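Local atomic coordinates of insecticidal crystal protein Cry7Cal (Bacillus thuringiensis, PDB entry 5ZI1), a protein that is a three-domain delta-endotoxin active against a locust, thought to act by binding receptors of the insect gut and forming pores in its membrane. Residues V113-F117 / W165-E171; I172-Y176 / D237-Y241. All coordinates share one frame; numbering follows the deposited sequence. Where two conformers were deposited one is given.

How the contacts relate
Both contacts meet at the start of helix 169-202 and lie in series along the chain, with centres about 13 Å apart. Contact 1 joins the turn leading into that helix to helix 107-127, within the N-terminal helical domain; contact 2 takes the next helical turn and joins it to the loop after helix 232-235, which leads on to strand 245-246. M167 links the two: its CE lies 3.3 Å from F175 CD2 and equally close to the backbone N of I172. F117 adds a second link, with its CE2 3.7 Å from F175 CZ, the two rings meeting edge-to-face. Contact 1 is largely buried, whereas contact 2 is at the surface.

Contact 1. Residues V113-F117 / W165-E171; sequences VYERF and WGMQQYE
V113 lays its CG1 methyl on one face of the W165 indole, 3.5 Å from the centroid of the five-membered ring and 16° off its normal, a CH-pi contact. Its nearest ring atom is NE1, at 3.4 Å from CG1, while the other methyl, CG2, reaches the benzo half at CZ2. Next along the indole, W165 CZ3 rests against F117 CB and CG, both at 3.7 Å. On the adjoining side of the helix, Y114 packs on W165 through its backbone and CB, with Y114 CA 4.2 Å from W165 CE3. Its CG stands anti to the backbone N (chi1 172°), which carries the ring on toward M167 and E171. There M167 CG comes to the ring edge, 3.5 Å from Y114 CE1, and the sulfur also lies edge-on in a Met-aromatic contact. Beyond it the Y114 hydroxyl donates to E171 OE1, on the syn side of the carboxylate, at 2.5 Å between OH and OE1. The extended E171 chain meets the tyrosine from the opposite direction, with ring and carboxylate planes 65° apart. These groups tie helix 107-127 to the end of helix 141-165, the short connection and the first turn of helix 169-202 in the delta-endotoxin helical bundle. A Schellman motif at G166, which has a positive phi, ends helix 141-165, and Q168 is the N-cap of helix 169-202. Farther out, Y93 of helix 73-101 touches V113, F117 and W165, and W100 of the same helix meets the W165 ring edge-to-face.

Contact 2. Residues I172-Y176 / D237-Y241; sequences IDLFY and DARTY
Y176 and R239 lie flat on one another: the guanidinium covers one face of the tyrosine ring, with planes 13° apart and R239 CZ 4.0 Å from the ring centroid, a stacked cation-pi pair. NH1 of R239 sits over the rim, 3.4 Å from Y176 CD2, and the R239 CD methylene adds a CH-pi contact over the same ring. At the ring's edge, in its plane, is D237 OD1; at the guanidinium edge is I172 CG2. With chi2 (175°) and chi3 both trans, the R239 chain is extended and brings the guanidinium over the ring. R239 NH2 forms a salt bridge to D173 OD1 at 2.9 Å, on the anti side of a carboxylate turned 75° from the guanidinium. This joins helix 169-202 to the loop between helix 232-235 and strand 245-246. D237 shapes that loop as an Asx motif, with OD1 accepting from T240 N while OD2 takes the T240 OG1 hydroxyl at 2.6 Å. The Y176 hydroxyl approaches both oxygens weakly, its OH 2.9 Å from D237 OD2 and 3.0 Å from OD1. E159 of helix 141-165 salt-bridges R239 NE, and Q169 NE2 is a second partner of D173 OD1.

Contact 1. Residues V113-F117 / W165-E171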
loop_
_atom_site.group_PDB
_atom_site.type_symbol
_atom_site.label_atom_id
_atom_site.label_comp_id
_atom_site.label_asym_id
_atom_site.label_seq_id
_atom_site.Cartn_x
_atom_site.Cartn_y
_atom_site.Cartn_z
ATOM N N VAL A 113 -20.296 -7.168 29.054
ATOM C CA VAL A 113 -19.543 -6.897 27.838
ATOM C C VAL A 113 -20.427 -6.202 26.810
ATOM O O VAL A 113 -19.940 -5.328 26.081
ATOM C CB VAL A 113 -18.874 -8.175 27.286
ATOM C CG1 VAL A 113 -19.908 -9.245 26.918
ATOM C CG2 VAL A 113 -17.988 -7.832 26.106
ATOM N N TYR A 114 -21.728 -6.525 26.780
ATOM C CA TYR A 114 -22.672 -5.761 25.967
ATOM C C TYR A 114 -22.631 -4.276 26.302
ATOM O O TYR A 114 -22.574 -3.435 25.385
ATOM C CB TYR A 114 -24.089 -6.288 26.119
ATOM C CG TYR A 114 -25.136 -5.415 25.438
ATOM C CD1 TYR A 114 -25.494 -5.648 24.123
ATOM C CD2 TYR A 114 -25.765 -4.373 26.098
ATOM C CE1 TYR A 114 -26.418 -4.866 23.478
ATOM C CE2 TYR A 114 -26.700 -3.586 25.458
ATOM C CZ TYR A 114 -27.036 -3.845 24.153
ATOM O OH TYR A 114 -27.988 -3.074 23.507
ATOM N N GLU A 115 -22.678 -3.926 27.594
ATOM C CA GLU A 115 -22.656 -2.522 27.995
ATOM C C GLU A 115 -21.383 -1.812 27.591
ATOM O O GLU A 115 -21.444 -0.681 27.129
ATOM C CB GLU A 115 -22.819 -2.464 29.505
ATOM C CG GLU A 115 -23.042 -1.058 30.053
ATOM C CD GLU A 115 -21.965 -0.643 31.029
ATOM O OE1 GLU A 115 -20.913 -0.170 30.557
ATOM O OE2 GLU A 115 -22.170 -0.796 32.252
ATOM N N ARG A 116 -20.210 -2.417 27.857
ATOM C CA ARG A 116 -18.959 -1.806 27.423
ATOM C C ARG A 116 -18.905 -1.654 25.916
ATOM O O ARG A 116 -18.323 -0.679 25.420
ATOM C CB ARG A 116 -17.744 -2.596 27.907
ATOM C CG ARG A 116 -17.763 -2.849 29.388
ATOM C CD ARG A 116 -17.008 -1.746 30.122
ATOM N NE ARG A 116 -16.973 -2.051 31.550
ATOM C CZ ARG A 116 -17.890 -1.651 32.425
ATOM N NH1 ARG A 116 -18.918 -0.899 32.022
ATOM N NH2 ARG A 116 -17.773 -2.004 33.692
ATOM N N PHE A 117 -19.519 -2.576 25.173
ATOM C CA PHE A 117 -19.478 -2.463 23.721
ATOM C C PHE A 117 -20.241 -1.230 23.245
ATOM O O PHE A 117 -19.694 -0.388 22.524
ATOM C CB PHE A 117 -20.033 -3.722 23.056
ATOM C CG PHE A 117 -20.200 -3.561 21.568
ATOM C CD1 PHE A 117 -19.130 -3.775 20.718
ATOM C CD2 PHE A 117 -21.398 -3.123 21.026
ATOM C CE1 PHE A 117 -19.265 -3.594 19.347
ATOM C CE2 PHE A 117 -21.548 -2.932 19.655
ATOM C CZ PHE A 117 -20.482 -3.170 18.815
ATOM N N TRP A 165 -24.109 -12.391 23.225
ATOM C CA TRP A 165 -24.268 -11.470 24.342
ATOM C C TRP A 165 -25.717 -11.224 24.719
ATOM O O TRP A 165 -25.970 -10.541 25.720
ATOM C CB TRP A 165 -23.639 -10.131 24.015
ATOM C CG TRP A 165 -22.177 -10.171 23.842
ATOM C CD1 TRP A 165 -21.315 -11.151 24.255
ATOM C CD2 TRP A 165 -21.384 -9.178 23.203
ATOM N NE1 TRP A 165 -20.028 -10.816 23.915
ATOM C CE2 TRP A 165 -20.045 -9.612 23.259
ATOM C CE3 TRP A 165 -21.675 -7.963 22.581
ATOM C CZ2 TRP A 165 -19.004 -8.866 22.728
ATOM C CZ3 TRP A 165 -20.641 -7.228 22.051
ATOM C CH2 TRP A 165 -19.323 -7.680 22.126
ATOM N N GLY A 166 -26.667 -11.753 23.954
ATOM C CA GLY A 166 -28.064 -11.439 24.143
ATOM C C GLY A 166 -28.608 -10.375 23.212
ATOM O O GLY A 166 -29.706 -9.868 23.453
ATOM N N MET A 167 -27.869 -10.008 22.171
ATOM C CA MET A 167 -28.366 -9.049 21.203
ATOM C C MET A 167 -29.385 -9.720 20.300
ATOM O O MET A 167 -29.191 -10.861 19.862
ATOM C CB MET A 167 -27.219 -8.480 20.365
ATOM C CG MET A 167 -26.491 -7.325 21.023
ATOM S SD MET A 167 -25.193 -6.606 20.008
ATOM C CE MET A 167 -26.041 -6.154 18.530
ATOM N N GLN A 168 -30.468 -9.006 20.020
ATOM C CA GLN A 168 -31.445 -9.498 19.070
ATOM C C GLN A 168 -30.995 -9.191 17.648
ATOM O O GLN A 168 -30.115 -8.355 17.408
ATOM C CB GLN A 168 -32.815 -8.887 19.356
ATOM C CG GLN A 168 -33.692 -9.799 20.198
ATOM C CD GLN A 168 -34.925 -9.084 20.707
ATOM O OE1 GLN A 168 -34.815 -8.164 21.525
ATOM N NE2 GLN A 168 -36.111 -9.508 20.242
ATOM N N GLN A 169 -31.612 -9.885 16.689
ATOM C CA GLN A 169 -31.107 -9.806 15.325
ATOM C C GLN A 169 -31.198 -8.383 14.788
ATOM O O GLN A 169 -30.288 -7.926 14.083
ATOM C CB GLN A 169 -31.852 -10.789 14.419
ATOM C CG GLN A 169 -31.303 -10.862 12.978
ATOM C CD GLN A 169 -29.908 -11.465 12.897
ATOM O OE1 GLN A 169 -29.704 -12.634 13.224
ATOM N NE2 GLN A 169 -28.937 -10.662 12.469
ATOM N N TYR A 170 -32.269 -7.658 15.128
ATOM C CA TYR A 170 -32.429 -6.314 14.585
ATOM C C TYR A 170 -31.270 -5.419 14.995
ATOM O O TYR A 170 -30.832 -4.566 14.220
ATOM C CB TYR A 170 -33.759 -5.690 15.034
ATOM C CG TYR A 170 -33.791 -5.243 16.485
ATOM C CD1 TYR A 170 -33.228 -4.019 16.886
ATOM C CD2 TYR A 170 -34.401 -6.025 17.454
ATOM C CE1 TYR A 170 -33.250 -3.619 18.210
ATOM C CE2 TYR A 170 -34.449 -5.620 18.780
ATOM C CZ TYR A 170 -33.869 -4.418 19.146
ATOM O OH TYR A 170 -33.908 -4.026 20.459
ATOM N N GLU A 171 -30.794 -5.573 16.226
ATOM C CA GLU A 171 -29.726 -4.727 16.730
ATOM C C GLU A 171 -28.378 -5.145 16.137
ATOM O O GLU A 171 -27.576 -4.289 15.764
ATOM C CB GLU A 171 -29.719 -4.776 18.261
ATOM C CG GLU A 171 -28.882 -3.692 18.906
ATOM C CD GLU A 171 -28.961 -3.716 20.427
ATOM O OE1 GLU A 171 -28.562 -2.706 21.060
ATOM O OE2 GLU A 171 -29.409 -4.744 20.987
#

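Contact 2. Residues I172-Y176 / D237-Y241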
loop_
_atom_site.group_PDB
_atom_site.type_symbol
_atom_site.label_atom_id
_atom_site.label_comp_id
_atom_site.label_asym_id
_atom_site.label_seq_id
_atom_site.Cartn_x
_atom_site.Cartn_y
_atom_site.Cartn_z
ATOM N N ILE A 172 -28.137 -6.457 16.013
ATOM C CA ILE A 172 -27.036 -6.959 15.189
ATOM C C ILE A 172 -27.110 -6.374 13.788
ATOM O O ILE A 172 -26.096 -5.945 13.224
ATOM C CB ILE A 172 -27.073 -8.499 15.147
ATOM C CG1 ILE A 172 -26.889 -9.071 16.547
ATOM C CG2 ILE A 172 -26.045 -9.056 14.165
ATOM C CD1 ILE A 172 -27.117 -10.558 16.600
ATOM N N ASP A 173 -28.325 -6.326 13.211
ATOM C CA ASP A 173 -28.485 -5.804 11.854
ATOM C C ASP A 173 -28.255 -4.302 11.795
ATOM O O ASP A 173 -27.791 -3.792 10.768
ATOM C CB ASP A 173 -29.875 -6.124 11.306
ATOM C CG ASP A 173 -30.044 -7.594 10.931
ATOM O OD1 ASP A 173 -29.060 -8.368 10.974
ATOM O OD2 ASP A 173 -31.172 -7.970 10.553
ATOM N N LEU A 174 -28.604 -3.577 12.858
ATOM C CA LEU A 174 -28.355 -2.140 12.875
ATOM C C LEU A 174 -26.858 -1.854 12.852
ATOM O O LEU A 174 -26.376 -1.047 12.046
ATOM C CB LEU A 174 -28.997 -1.516 14.108
ATOM C CG LEU A 174 -28.869 0.011 14.218
ATOM C CD1 LEU A 174 -29.749 0.714 13.183
ATOM C CD2 LEU A 174 -29.213 0.476 15.631
ATOM N N PHE A 175 -26.104 -2.534 13.720
ATOM C CA PHE A 175 -24.654 -2.335 13.783
ATOM C C PHE A 175 -23.982 -2.688 12.462
ATOM O O PHE A 175 -23.108 -1.952 11.984
ATOM C CB PHE A 175 -24.082 -3.156 14.930
ATOM C CG PHE A 175 -24.341 -2.549 16.282
ATOM C CD1 PHE A 175 -23.969 -1.243 16.551
ATOM C CD2 PHE A 175 -24.963 -3.276 17.271
ATOM C CE1 PHE A 175 -24.199 -0.683 17.790
ATOM C CE2 PHE A 175 -25.205 -2.722 18.518
ATOM C CZ PHE A 175 -24.825 -1.422 18.777
ATOM N N TYR A 176 -24.408 -3.791 11.841
ATOM C CA TYR A 176 -23.944 -4.137 10.503
ATOM C C TYR A 176 -24.147 -2.984 9.532
ATOM O O TYR A 176 -23.205 -2.562 8.849
ATOM C CB TYR A 176 -24.664 -5.398 9.999
ATOM C CG TYR A 176 -24.161 -5.847 8.649
ATOM C CD1 TYR A 176 -22.929 -6.490 8.532
ATOM C CD2 TYR A 176 -24.887 -5.598 7.486
ATOM C CE1 TYR A 176 -22.435 -6.888 7.297
ATOM C CE2 TYR A 176 -24.411 -5.998 6.239
ATOM C CZ TYR A 176 -23.176 -6.650 6.152
ATOM O OH TYR A 176 -22.670 -7.066 4.929
ATOM N N ASP A 237 -16.285 -6.462 7.290
ATOM C CA ASP A 237 -17.639 -6.954 7.030
ATOM C C ASP A 237 -17.641 -8.459 7.251
ATOM O O ASP A 237 -17.256 -9.233 6.371
ATOM C CB ASP A 237 -18.045 -6.583 5.606
ATOM C CG ASP A 237 -19.438 -7.060 5.229
ATOM O OD1 ASP A 237 -20.001 -7.936 5.921
ATOM O OD2 ASP A 237 -19.954 -6.574 4.193
ATOM N N ALA A 238 -18.068 -8.883 8.441
ATOM C CA ALA A 238 -17.970 -10.291 8.812
ATOM C C ALA A 238 -18.956 -11.185 8.069
ATOM O O ALA A 238 -18.813 -12.410 8.133
ATOM C CB ALA A 238 -18.179 -10.455 10.317
ATOM N N ARG A 239 -19.947 -10.618 7.384
ATOM C CA ARG A 239 -20.812 -11.446 6.549
ATOM C C ARG A 239 -20.180 -11.723 5.196
ATOM O O ARG A 239 -20.288 -12.838 4.677
ATOM C CB ARG A 239 -22.168 -10.776 6.356
ATOM C CG ARG A 239 -23.062 -10.912 7.548
ATOM C CD ARG A 239 -24.353 -10.130 7.382
ATOM N NE ARG A 239 -24.878 -9.870 8.709
ATOM C CZ ARG A 239 -25.931 -9.112 8.983
ATOM N NH1 ARG A 239 -26.612 -8.526 8.008
ATOM N NH2 ARG A 239 -26.291 -8.946 10.249
ATOM N N THR A 240 -19.544 -10.708 4.603
ATOM C CA THR A 240 -18.865 -10.886 3.329
ATOM C C THR A 240 -17.552 -11.637 3.509
ATOM O O THR A 240 -17.108 -12.336 2.590
ATOM C CB THR A 240 -18.615 -9.528 2.673
ATOM O OG1 THR A 240 -19.810 -8.741 2.721
ATOM C CG2 THR A 240 -18.194 -9.680 1.235
ATOM N N TYR A 241 -16.950 -11.543 4.689
ATOM C CA TYR A 241 -15.690 -12.219 4.998
ATOM C C TYR A 241 -15.856 -12.969 6.314
ATOM O O TYR A 241 -15.358 -12.532 7.366
ATOM C CB TYR A 241 -14.529 -11.223 5.034
ATOM C CG TYR A 241 -14.327 -10.513 3.705
ATOM C CD1 TYR A 241 -14.933 -9.283 3.445
ATOM C CD2 TYR A 241 -13.547 -11.079 2.702
ATOM C CE1 TYR A 241 -14.757 -8.636 2.217
ATOM C CE2 TYR A 241 -13.367 -10.441 1.475
ATOM C CZ TYR A 241 -13.968 -9.223 1.237
ATOM O OH TYR A 241 -13.789 -8.601 0.011
#